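PDB 4LDG: protein with a SET domain within carboxy region from Cryptosporidium parvum, which probably acts as a histone H4K20 methyltransferase, this chain being the C-terminal part that carries the SET domain. Local coordinates for residues I158-V164 / F244-D250; H137-L141 / V152-I158. All blocks are in the same frame, centred on the assembly; numbering follows the deposited sequence.

Overall arrangement
From the N terminus, helix 15-36 comes first, followed much later by helix 121-134. Contact 2 then closes a short loop: strand 140-143 turns back as strand 151-154, a local hairpin. The chain leaves it through Ile158, which belongs to both contacts, and enters contact 1, so the two lie in series and do not nest. Contact 1 spans far more sequence, bringing strand 163-166 beside strand 240-247 of the three-stranded antiparallel sheet. The centres of the contacts are about 10 Å apart. Ser138 joins them directly: its OG lies 2.8 Å from Phe163 O and its N 2.9 Å from Val164 O, both probable hydrogen bonds tying the residues just ahead of the hairpin to strand 163-166.

Contact 1: residues I158-V164 / F244-D250; sequences IRKDDFV and FFVSKRD
Ser247, the residue most covered here, ends strand 240-247. With chi1 p, its OG donates a 2.5 Å hydrogen bond to Arg159 O. Residues 159-162 form a type II turn, closed by Asp162 N to Arg159 O at 3.1 Å, with Asp161 at positive phi (76°). Ser247's backbone holds the turn too: Asp161 N donates to Ser247 O (3.1 Å) and Ser247 N to Asp162 O (3.2 Å). Water 1 links Asp161 OD1 to Ser247 O. Lys160 N donates to Asp250 OD1 (2.9 Å); its side chain, t at chi1 to chi3, lays CG 3.8 Å from Lys248 O and NZ 3.6 Å from Asp161 OD2 (salt bridge). The turn leads into strand 163-166, outermost in a three-stranded antiparallel SET-domain sheet: Phe163 faces Val246 as a non-hydrogen-bonded pair, CA-CA 4.8 Å, and Val164 N donates to Phe245 O (2.8 Å). Phe163 (chi1 t) brings CE1 within 3.3 Å of Phe244 CD1; the rings, at 23° with centroids 5.1 Å apart, barely overlap. Helix 121-134 covers both rings through Ile132.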
ATOM      1  N   ILE A 158      -2.922   8.384   9.182  1.00 43.34           N
ATOM      2  CA  ILE A 158      -3.573   7.770   8.039  1.00 41.98           C
ATOM      3  C   ILE A 158      -5.068   7.839   8.331  1.00 42.18           C
ATOM      4  O   ILE A 158      -5.571   7.159   9.214  1.00 42.67           O
ATOM      5  CB  ILE A 158      -3.102   6.319   7.799  1.00 39.13           C
ATOM      6  CG1 ILE A 158      -1.601   6.306   7.505  1.00 40.88           C
ATOM      7  CG2 ILE A 158      -3.853   5.731   6.622  1.00 39.33           C
ATOM      8  CD1 ILE A 158      -0.920   4.946   7.522  1.00 39.31           C
ATOM      9  N   ARG A 159      -5.770   8.678   7.588  1.00 41.43           N
ATOM     10  CA  ARG A 159      -7.199   8.794   7.762  1.00 42.71           C
ATOM     11  C   ARG A 159      -7.914   7.564   7.234  1.00 40.39           C
ATOM     12  O   ARG A 159      -7.408   6.870   6.340  1.00 39.02           O
ATOM     13  CB  ARG A 159      -7.726  10.027   7.032  1.00 46.23           C
ATOM     14  CG  ARG A 159      -7.153  11.336   7.533  1.00 51.60           C
ATOM     15  CD  ARG A 159      -8.119  12.454   7.245  1.00 56.87           C
ATOM     16  NE  ARG A 159      -7.479  13.761   7.273  1.00 65.21           N
ATOM     17  CZ  ARG A 159      -6.731  14.273   6.294  1.00 64.60           C
ATOM     18  NH1 ARG A 159      -6.227  15.488   6.441  1.00 69.04           N
ATOM     19  NH2 ARG A 159      -6.476  13.591   5.184  1.00 60.27           N
ATOM     20  N   LYS A 160      -9.090   7.320   7.798  1.00 37.12           N
ATOM     21  CA  LYS A 160      -9.990   6.286   7.351  1.00 38.71           C
ATOM     22  C   LYS A 160     -10.218   6.349   5.842  1.00 37.89           C
ATOM     23  O   LYS A 160     -10.508   7.430   5.299  1.00 37.58           O
ATOM     24  CB  LYS A 160     -11.336   6.469   8.052  1.00 40.59           C
ATOM     25  CG  LYS A 160     -12.402   5.433   7.716  1.00 43.01           C
ATOM     26  CD  LYS A 160     -13.707   5.787   8.440  1.00 46.64           C
ATOM     27  CE  LYS A 160     -14.673   4.613   8.480  1.00 51.19           C
ATOM     28  NZ  LYS A 160     -14.920   4.087   7.107  1.00 54.38           N
ATOM     29  N   ASP A 161     -10.091   5.191   5.187  1.00 36.04           N
ATOM     30  CA  ASP A 161     -10.273   5.035   3.747  1.00 38.50           C
ATOM     31  C   ASP A 161      -9.132   5.528   2.851  1.00 35.97           C
ATOM     32  O   ASP A 161      -9.202   5.333   1.626  1.00 34.42           O
ATOM     33  CB  ASP A 161     -11.618   5.620   3.263  1.00 40.82           C
ATOM     34  CG  ASP A 161     -12.795   4.751   3.637  1.00 45.51           C
ATOM     35  OD1 ASP A 161     -12.629   3.516   3.698  1.00 47.91           O
ATOM     36  OD2 ASP A 161     -13.898   5.294   3.881  1.00 50.41           O
ATOM     37  N   ASP A 162      -8.097   6.140   3.430  1.00 34.45           N
ATOM     38  CA  ASP A 162      -6.917   6.482   2.647  1.00 34.49           C
ATOM     39  C   ASP A 162      -6.387   5.227   1.983  1.00 33.96           C
ATOM     40  O   ASP A 162      -6.561   4.098   2.506  1.00 33.26           O
ATOM     41  CB  ASP A 162      -5.791   7.083   3.487  1.00 34.46           C
ATOM     42  CG  ASP A 162      -6.004   8.557   3.821  1.00 39.13           C
ATOM     43  OD1 ASP A 162      -7.031   9.176   3.399  1.00 40.75           O
ATOM     44  OD2 ASP A 162      -5.112   9.110   4.518  1.00 42.35           O
ATOM     45  N   PHE A 163      -5.812   5.437   0.800  1.00 33.07           N
ATOM     46  CA  PHE A 163      -4.918   4.480   0.145  1.00 32.05           C
ATOM     47  C   PHE A 163      -3.714   4.322   1.053  1.00 33.09           C
ATOM     48  O   PHE A 163      -3.074   5.319   1.392  1.00 32.70           O
ATOM     49  CB  PHE A 163      -4.483   4.994  -1.230  1.00 30.24           C
ATOM     50  CG  PHE A 163      -3.713   3.987  -2.049  1.00 30.49           C
ATOM     51  CD1 PHE A 163      -4.377   3.101  -2.881  1.00 30.56           C
ATOM     52  CD2 PHE A 163      -2.319   3.943  -2.000  1.00 31.65           C
ATOM     53  CE1 PHE A 163      -3.673   2.158  -3.628  1.00 31.75           C
ATOM     54  CE2 PHE A 163      -1.597   3.008  -2.739  1.00 31.51           C
ATOM     55  CZ  PHE A 163      -2.277   2.099  -3.541  1.00 33.36           C
ATOM     56  N   VAL A 164      -3.374   3.087   1.445  1.00 33.81           N
ATOM     57  CA  VAL A 164      -2.175   2.900   2.287  1.00 33.80           C
ATOM     58  C   VAL A 164      -0.954   2.514   1.444  1.00 34.02           C
ATOM     59  O   VAL A 164       0.013   3.285   1.317  1.00 32.46           O
ATOM     60  CB  VAL A 164      -2.485   1.933   3.441  1.00 36.39           C
ATOM     61  CG1 VAL A 164      -1.266   1.674   4.313  1.00 38.41           C
ATOM     62  CG2 VAL A 164      -3.610   2.507   4.296  1.00 36.58           C
ATOM     63  N   PHE A 244      -4.325  -3.673  -3.118  1.00 28.14           N
ATOM     64  CA  PHE A 244      -3.872  -2.607  -2.240  1.00 29.14           C
ATOM     65  C   PHE A 244      -4.613  -2.571  -0.926  1.00 30.96           C
ATOM     66  O   PHE A 244      -5.741  -3.125  -0.782  1.00 30.35           O
ATOM     67  CB  PHE A 244      -3.950  -1.207  -2.924  1.00 28.81           C
ATOM     68  CG  PHE A 244      -5.355  -0.757  -3.305  1.00 27.90           C
ATOM     69  CD1 PHE A 244      -6.046   0.160  -2.539  1.00 29.11           C
ATOM     70  CD2 PHE A 244      -5.969  -1.249  -4.435  1.00 29.00           C
ATOM     71  CE1 PHE A 244      -7.331   0.564  -2.892  1.00 29.79           C
ATOM     72  CE2 PHE A 244      -7.250  -0.859  -4.793  1.00 29.23           C
ATOM     73  CZ  PHE A 244      -7.931   0.048  -4.028  1.00 29.80           C
ATOM     74  N   PHE A 245      -3.965  -1.904   0.034  1.00 31.32           N
ATOM     75  CA  PHE A 245      -4.507  -1.738   1.371  1.00 31.43           C
ATOM     76  C   PHE A 245      -5.151  -0.372   1.517  1.00 31.54           C
ATOM     77  O   PHE A 245      -4.646   0.620   0.987  1.00 30.74           O
ATOM     78  CB  PHE A 245      -3.381  -1.837   2.368  1.00 33.61           C
ATOM     79  CG  PHE A 245      -2.807  -3.212   2.499  1.00 34.98           C
ATOM     80  CD1 PHE A 245      -3.558  -4.235   3.015  1.00 34.00           C
ATOM     81  CD2 PHE A 245      -1.481  -3.460   2.152  1.00 37.12           C
ATOM     82  CE1 PHE A 245      -3.010  -5.483   3.185  1.00 35.16           C
ATOM     83  CE2 PHE A 245      -0.935  -4.702   2.309  1.00 35.25           C
ATOM     84  CZ  PHE A 245      -1.702  -5.713   2.829  1.00 36.09           C
ATOM     85  N   VAL A 246      -6.283  -0.327   2.206  1.00 32.15           N
ATOM     86  CA  VAL A 246      -6.848   0.939   2.670  1.00 32.08           C
ATOM     87  C   VAL A 246      -7.109   0.826   4.153  1.00 31.79           C
ATOM     88  O   VAL A 246      -7.299  -0.263   4.665  1.00 30.20           O
ATOM     89  CB  VAL A 246      -8.138   1.313   1.932  1.00 35.37           C
ATOM     90  CG1 VAL A 246      -7.871   1.437   0.443  1.00 36.52           C
ATOM     91  CG2 VAL A 246      -9.224   0.297   2.158  1.00 36.36           C
ATOM     92  N   SER A 247      -7.087   1.953   4.851  1.00 32.72           N
ATOM     93  CA  SER A 247      -7.271   1.958   6.289  1.00 34.06           C
ATOM     94  C   SER A 247      -8.732   1.747   6.657  1.00 34.56           C
ATOM     95  O   SER A 247      -9.619   2.231   5.977  1.00 34.60           O
ATOM     96  CB  SER A 247      -6.796   3.288   6.857  1.00 34.97           C
ATOM     97  OG  SER A 247      -7.509   4.360   6.249  1.00 36.00           O
ATOM     98  N   LYS A 248      -8.976   1.050   7.760  1.00 35.85           N
ATOM     99  CA  LYS A 248     -10.330   0.826   8.244  1.00 37.55           C
ATOM    100  C   LYS A 248     -10.790   1.958   9.130  1.00 38.75           C
ATOM    101  O   LYS A 248     -11.971   2.070   9.448  1.00 38.86           O
ATOM    102  CB  LYS A 248     -10.390  -0.423   9.093  1.00 40.22           C
ATOM    103  CG  LYS A 248      -9.909  -1.675   8.412  1.00 41.31           C
ATOM    104  CD  LYS A 248     -10.123  -2.848   9.357  1.00 44.21           C
ATOM    105  CE  LYS A 248     -11.586  -2.987   9.708  1.00 44.16           C
ATOM    106  NZ  LYS A 248     -11.801  -4.379  10.120  1.00 48.21           N
ATOM    107  N   ARG A 249      -9.842   2.778   9.556  1.00 39.73           N
ATOM    108  CA  ARG A 249     -10.123   3.865  10.462  1.00 40.56           C
ATOM    109  C   ARG A 249      -8.904   4.762  10.486  1.00 40.41           C
ATOM    110  O   ARG A 249      -7.892   4.472   9.862  1.00 40.25           O
ATOM    111  CB  ARG A 249     -10.396   3.297  11.860  1.00 43.13           C
ATOM    112  CG  ARG A 249      -9.308   2.371  12.353  1.00 43.29           C
ATOM    113  CD  ARG A 249      -9.308   2.262  13.866  1.00 47.33           C
ATOM    114  NE  ARG A 249      -8.314   1.304  14.351  1.00 51.80           N
ATOM    115  CZ  ARG A 249      -7.028   1.568  14.615  1.00 53.07           C
ATOM    116  NH1 ARG A 249      -6.509   2.784  14.462  1.00 52.03           N
ATOM    117  NH2 ARG A 249      -6.249   0.587  15.054  1.00 54.16           N
ATOM    118  N   ASP A 250      -8.995   5.857  11.208  1.00 43.79           N
ATOM    119  CA  ASP A 250      -7.835   6.687  11.455  1.00 43.60           C
ATOM    120  C   ASP A 250      -6.787   5.856  12.163  1.00 43.62           C
ATOM    121  O   ASP A 250      -7.067   5.265  13.178  1.00 45.16           O
ATOM    122  CB  ASP A 250      -8.231   7.905  12.300  1.00 47.20           C
ATOM    123  CG  ASP A 250      -9.068   8.942  11.504  1.00 49.60           C
ATOM    124  OD1 ASP A 250      -9.441   8.690  10.337  1.00 47.22           O
ATOM    125  OD2 ASP A 250      -9.350  10.030  12.052  1.00 55.99           O
TER
HETATM  126  O   HOH W   1     -12.161   1.445   5.240  1.00 48.81           O

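Contact 2: residues H137-L141 / V152-I158; sequences HSCTL and VIAGSLI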
ATOM      1  N   HIS A 137       1.331   6.952  -1.898  1.00 39.79           N
ATOM      2  CA  HIS A 137       1.068   6.045  -0.760  1.00 38.75           C
ATOM      3  C   HIS A 137       1.044   6.793   0.549  1.00 36.43           C
ATOM      4  O   HIS A 137       1.493   7.935   0.640  1.00 37.31           O
ATOM      5  CB  HIS A 137       2.079   4.891  -0.688  1.00 41.20           C
ATOM      6  CG  HIS A 137       3.479   5.303  -0.978  1.00 44.15           C
ATOM      7  ND1 HIS A 137       4.119   4.983  -2.159  1.00 48.87           N
ATOM      8  CD2 HIS A 137       4.352   6.053  -0.265  1.00 46.14           C
ATOM      9  CE1 HIS A 137       5.329   5.513  -2.159  1.00 48.72           C
ATOM     10  NE2 HIS A 137       5.496   6.164  -1.021  1.00 50.26           N
ATOM     11  N   SER A 138       0.494   6.154   1.571  1.00 37.01           N
ATOM     12  CA  SER A 138       0.567   6.714   2.915  1.00 38.00           C
ATOM     13  C   SER A 138       2.025   6.687   3.311  1.00 38.43           C
ATOM     14  O   SER A 138       2.818   5.932   2.743  1.00 37.72           O
ATOM     15  CB  SER A 138      -0.284   5.902   3.896  1.00 39.51           C
ATOM     16  OG  SER A 138      -1.671   6.167   3.676  1.00 40.94           O
ATOM     17  N   CYS A 139       2.383   7.536   4.261  1.00 42.19           N
ATOM     18  CA  CYS A 139       3.748   7.590   4.791  1.00 43.00           C
ATOM     19  C   CYS A 139       3.860   6.467   5.837  1.00 41.12           C
ATOM     20  O   CYS A 139       3.108   6.436   6.824  1.00 39.33           O
ATOM     21  CB  CYS A 139       3.988   8.973   5.388  1.00 48.89           C
ATOM     22  SG  CYS A 139       5.527   9.193   6.301  1.00 57.77           S
ATOM     23  N   THR A 140       4.710   5.491   5.554  1.00 39.75           N
ATOM     24  CA  THR A 140       5.007   4.419   6.501  1.00 41.12           C
ATOM     25  C   THR A 140       6.502   4.326   6.825  1.00 42.16           C
ATOM     26  O   THR A 140       7.334   4.896   6.122  1.00 41.62           O
ATOM     27  CB  THR A 140       4.606   3.051   5.943  1.00 40.84           C
ATOM     28  OG1 THR A 140       5.434   2.740   4.829  1.00 40.88           O
ATOM     29  CG2 THR A 140       3.149   3.026   5.536  1.00 41.49           C
ATOM     30  N   LEU A 141       6.820   3.591   7.895  1.00 43.53           N
ATOM     31  CA  LEU A 141       8.200   3.248   8.257  1.00 43.81           C
ATOM     32  C   LEU A 141       8.308   1.803   8.725  1.00 44.22           C
ATOM     33  O   LEU A 141       7.328   1.227   9.227  1.00 43.67           O
ATOM     34  CB  LEU A 141       8.684   4.159   9.379  1.00 44.79           C
ATOM     35  CG  LEU A 141       8.619   5.631   9.022  1.00 45.58           C
ATOM     36  CD1 LEU A 141       8.837   6.449  10.269  1.00 47.90           C
ATOM     37  CD2 LEU A 141       9.663   5.962   7.970  1.00 47.05           C
ATOM     38  N   VAL A 152       5.627  -2.582  10.391  1.00 43.06           N
ATOM     39  CA  VAL A 152       5.348  -1.426   9.567  1.00 38.15           C
ATOM     40  C   VAL A 152       4.454  -0.525  10.397  1.00 37.12           C
ATOM     41  O   VAL A 152       3.435  -0.960  10.942  1.00 38.14           O
ATOM     42  CB  VAL A 152       4.677  -1.840   8.237  1.00 39.32           C
ATOM     43  CG1 VAL A 152       4.434  -0.635   7.360  1.00 39.92           C
ATOM     44  CG2 VAL A 152       5.557  -2.839   7.489  1.00 40.02           C
ATOM     45  N   ILE A 153       4.860   0.731  10.518  1.00 39.77           N
ATOM     46  CA  ILE A 153       4.116   1.699  11.285  1.00 40.95           C
ATOM     47  C   ILE A 153       3.739   2.880  10.418  1.00 40.71           C
ATOM     48  O   ILE A 153       4.390   3.161   9.388  1.00 38.03           O
ATOM     49  CB  ILE A 153       4.935   2.234  12.480  1.00 45.22           C
ATOM     50  CG1 ILE A 153       6.255   2.867  12.008  1.00 47.96           C
ATOM     51  CG2 ILE A 153       5.212   1.131  13.503  1.00 46.44           C
ATOM     52  CD1 ILE A 153       6.942   3.740  13.060  1.00 50.16           C
ATOM     53  N   ALA A 154       2.704   3.593  10.864  1.00 39.59           N
ATOM     54  CA  ALA A 154       2.313   4.840  10.243  1.00 40.05           C
ATOM     55  C   ALA A 154       3.359   5.899  10.580  1.00 42.35           C
ATOM     56  O   ALA A 154       3.693   6.066  11.743  1.00 48.05           O
ATOM     57  CB  ALA A 154       0.950   5.273  10.749  1.00 40.32           C
ATOM     58  N   GLY A 155       3.876   6.582   9.559  1.00 41.81           N
ATOM     59  CA  GLY A 155       4.791   7.698   9.719  1.00 44.90           C
ATOM     60  C   GLY A 155       4.077   9.002   9.999  1.00 46.42           C
ATOM     61  O   GLY A 155       4.694   9.966  10.441  1.00 50.55           O
ATOM     62  N   SER A 156       2.779   9.037   9.736  1.00 46.19           N
ATOM     63  CA  SER A 156       1.927  10.169  10.127  1.00 48.13           C
ATOM     64  C   SER A 156       0.490   9.685  10.073  1.00 46.63           C
ATOM     65  O   SER A 156       0.240   8.525   9.717  1.00 48.81           O
ATOM     66  CB  SER A 156       2.120  11.350   9.193  1.00 48.85           C
ATOM     67  OG  SER A 156       1.805  10.935   7.884  1.00 53.22           O
ATOM     68  N   LEU A 157      -0.452  10.545  10.437  1.00 45.96           N
ATOM     69  CA  LEU A 157      -1.875  10.185  10.411  1.00 45.50           C
ATOM     70  C   LEU A 157      -2.273   9.534   9.089  1.00 43.79           C
ATOM     71  O   LEU A 157      -1.974  10.043   8.014  1.00 42.69           O
ATOM     72  CB  LEU A 157      -2.743  11.426  10.617  1.00 47.97           C
ATOM     73  CG  LEU A 157      -4.271  11.260  10.688  1.00 48.25           C
ATOM     74  CD1 LEU A 157      -4.737  10.261  11.747  1.00 48.46           C
ATOM     75  CD2 LEU A 157      -4.879  12.628  10.983  1.00 50.44           C
ATOM     76  N   ILE A 158      -2.922   8.384   9.182  1.00 43.34           N
ATOM     77  CA  ILE A 158      -3.573   7.770   8.039  1.00 41.98           C
ATOM     78  C   ILE A 158      -5.068   7.839   8.331  1.00 42.18           C
ATOM     79  O   ILE A 158      -5.571   7.159   9.214  1.00 42.67           O
ATOM     80  CB  ILE A 158      -3.102   6.319   7.799  1.00 39.13           C
ATOM     81  CG1 ILE A 158      -1.601   6.306   7.505  1.00 40.88           C
ATOM     82  CG2 ILE A 158      -3.853   5.731   6.622  1.00 39.33           C
ATOM     83  CD1 ILE A 158      -0.920   4.946   7.522  1.00 39.31           C
TER
HETATM   84  O   HOH W   2       0.047   8.981   5.645  1.00 50.77           O
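Three backbone hydrogen bonds hold these segments together. Leu141 and Ile153 exchange two of them, Ile153 N to Leu141 O at 2.8 Å and Leu141 N to Ile153 O at 2.9 Å, the mark of an antiparallel hydrogen-bonded pair. The third runs from Gly155 N to Cys139 O (2.8 Å), with Thr140 and Ala154 as the non-hydrogen-bonded pair between. Water 2 accepts from Cys139 N (3.1 Å) and donates to Leu157 O (3.3 Å), filling the gap where the segments diverge. This is the beta hairpin of strands 140-143 and 151-154, the latter within the SET domain; the other edge of strand 151-154 bonds to backbone at Gly254, Glu255 and Leu257. Leu141 CB packs on Ile153 CG1 at 3.8 Å. An ideal CB on Gly155 would sit 2.6 Å from Cys139 SG, a clash. Thr140 CB meets Val152 CG1 at 4.0 Å, while Leu23 and Leu27 of helix 15-36 touch Thr140 and Cys139 respectively. Farther out, Ile158 CG2 lies 3.7 Å from Ser138 OG, hydrogen-bonded to Phe163 O.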